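Local structure of uncharacterized protein (Pseudomonas aeruginosa PAO1, 6TCB) at residues L6-H10 and Y24-F29. The protein is of unknown function but binds calcium ions. Residues are numbered along the deposited sequence; the frame is centred on the assembly and turned at random.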
# COMPACT_ATOMS: atom_id res chain seq x y z
N LEU A 6 9.05 0.86 19.85
CA LEU A 6 8.57 -0.13 18.90
C LEU A 6 8.96 0.25 17.48
O LEU A 6 9.47 -0.58 16.72
CB LEU A 6 7.05 -0.24 19.02
CG LEU A 6 6.43 -1.36 18.20
CD1 LEU A 6 6.83 -2.72 18.70
CD2 LEU A 6 4.91 -1.18 18.21
N PHE A 7 8.75 1.52 17.13
CA PHE A 7 9.12 1.99 15.80
C PHE A 7 10.64 1.96 15.61
O PHE A 7 11.12 1.58 14.54
CB PHE A 7 8.58 3.40 15.57
CG PHE A 7 7.18 3.44 15.00
CD1 PHE A 7 6.27 2.41 15.21
CD2 PHE A 7 6.79 4.50 14.22
CE1 PHE A 7 5.00 2.48 14.66
CE2 PHE A 7 5.53 4.56 13.66
CZ PHE A 7 4.63 3.56 13.89
N GLU A 8 11.41 2.32 16.64
CA GLU A 8 12.86 2.30 16.49
C GLU A 8 13.38 0.89 16.24
O GLU A 8 14.25 0.68 15.38
CB GLU A 8 13.52 2.88 17.75
CG GLU A 8 13.40 4.39 17.88
CD GLU A 8 13.56 4.89 19.31
OE1 GLU A 8 13.99 4.11 20.19
OE2 GLU A 8 13.25 6.07 19.55
N GLU A 9 12.88 -0.09 16.98
CA GLU A 9 13.39 -1.44 16.81
C GLU A 9 12.95 -2.04 15.48
O GLU A 9 13.73 -2.74 14.83
CB GLU A 9 12.97 -2.32 17.98
CG GLU A 9 13.55 -1.87 19.31
CD GLU A 9 15.06 -1.94 19.42
OE1 GLU A 9 15.73 -2.43 18.50
OE2 GLU A 9 15.56 -1.49 20.47
N HIS A 10 11.71 -1.79 15.07
CA HIS A 10 11.27 -2.26 13.76
C HIS A 10 11.99 -1.53 12.63
O HIS A 10 12.20 -2.12 11.57
CB HIS A 10 9.76 -2.21 13.65
CG HIS A 10 9.10 -3.35 14.37
ND1 HIS A 10 8.92 -4.58 13.78
CD2 HIS A 10 8.71 -3.48 15.65
CE1 HIS A 10 8.38 -5.40 14.66
NE2 HIS A 10 8.25 -4.76 15.81
N TYR A 24 10.13 -5.59 3.66
CA TYR A 24 9.88 -5.93 5.07
C TYR A 24 8.40 -6.22 5.26
O TYR A 24 7.57 -5.30 5.36
CB TYR A 24 10.32 -4.81 5.99
CG TYR A 24 10.15 -5.07 7.48
CD1 TYR A 24 10.24 -6.36 8.01
CD2 TYR A 24 9.91 -4.02 8.36
CE1 TYR A 24 10.10 -6.57 9.37
CE2 TYR A 24 9.79 -4.23 9.72
CZ TYR A 24 9.89 -5.50 10.22
OH TYR A 24 9.76 -5.72 11.57
N TRP A 25 8.06 -7.51 5.29
CA TRP A 25 6.70 -7.95 5.59
C TRP A 25 6.51 -7.86 7.09
O TRP A 25 7.22 -8.53 7.85
CB TRP A 25 6.50 -9.38 5.10
CG TRP A 25 6.72 -9.56 3.62
CD1 TRP A 25 7.87 -9.92 3.02
CD2 TRP A 25 5.75 -9.42 2.57
NE1 TRP A 25 7.70 -9.99 1.67
CE2 TRP A 25 6.40 -9.69 1.36
CE3 TRP A 25 4.39 -9.06 2.53
CZ2 TRP A 25 5.76 -9.63 0.13
CZ3 TRP A 25 3.75 -9.00 1.31
CH2 TRP A 25 4.43 -9.28 0.12
N CYS A 26 5.57 -7.04 7.53
CA CYS A 26 5.41 -6.81 8.97
C CYS A 26 3.98 -6.38 9.23
O CYS A 26 3.55 -5.34 8.72
CB CYS A 26 6.36 -5.72 9.43
SG CYS A 26 6.20 -5.29 11.18
N ASP A 27 3.26 -7.15 10.05
CA ASP A 27 1.86 -6.89 10.34
C ASP A 27 1.60 -6.65 11.82
O ASP A 27 0.45 -6.75 12.27
CB ASP A 27 0.97 -8.02 9.79
CG ASP A 27 1.16 -9.34 10.55
OD1 ASP A 27 2.03 -9.42 11.44
OD2 ASP A 27 0.41 -10.29 10.24
N VAL A 28 2.63 -6.30 12.59
CA VAL A 28 2.50 -6.20 14.04
C VAL A 28 1.71 -4.97 14.47
O VAL A 28 1.13 -4.96 15.56
CB VAL A 28 3.89 -6.24 14.72
CG1 VAL A 28 4.64 -4.96 14.43
CG2 VAL A 28 3.73 -6.45 16.22
N PHE A 29 1.71 -3.91 13.66
CA PHE A 29 1.13 -2.65 14.07
C PHE A 29 -0.38 -2.67 13.91
O PHE A 29 -0.92 -3.31 13.01
CB PHE A 29 1.71 -1.49 13.23
CG PHE A 29 3.20 -1.41 13.26
CD1 PHE A 29 3.87 -1.08 14.42
CD2 PHE A 29 3.95 -1.67 12.13
CE1 PHE A 29 5.25 -1.01 14.44
CE2 PHE A 29 5.32 -1.61 12.16
CZ PHE A 29 5.96 -1.28 13.31
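Side-chain packing, mostly aromatic and fixed by one hydrogen bond, joins the N-terminal helix 3-18 to the short strand 24-25 and the loop that leaves it. The backbones stay well apart, CA of His-10 lying 8.8 Å from CA of Cys-26 and CA of Leu-6 9.2 Å from CA of Phe-29, so the side chains span the gap. The neighbours Leu-6 and Phe-7, and His-10 one helical turn further on, supply the helix side of the contact. His-10 is its hub: ND1 of His-10 is 2.6 Å from OH of Tyr-24, a short hydrogen bond near the plane of the imidazole, in which either partner could be the donor. CG1 of Val-28 sits over a face of the His-10 ring in a CH-pi contact, 4.1 Å from its centroid, while SG of Cys-26 approaches obliquely, 3.8 Å from ND1 of His-10. Phe-29 fills the space between His-10 and Phe-7. It turns its edge to the face of His-10 (centroids 5.3 Å apart, planes at 67°) and receives the edge of Phe-7 on its own face in an offset edge-to-face pair (5.1 Å, 75°). CD2 of Leu-6 meets the Phe-29 edge at CE1, 3.8 Å away. Phe-37 and Tyr-40 of helix 33-43 extend the cluster around Phe-7, and backbone hydrogen bonds between Tyr-24 and Tyr-60 tie strand 24-25 to strand 57-62. Away from the calcium-binding aspartates, the arrangement is an aromatic cluster of Phe-7, His-10 and Phe-29 at a partly buried seam, joining the N-terminal helix to strand 24-25, and above all to the loop after it, beside the antiparallel sheet.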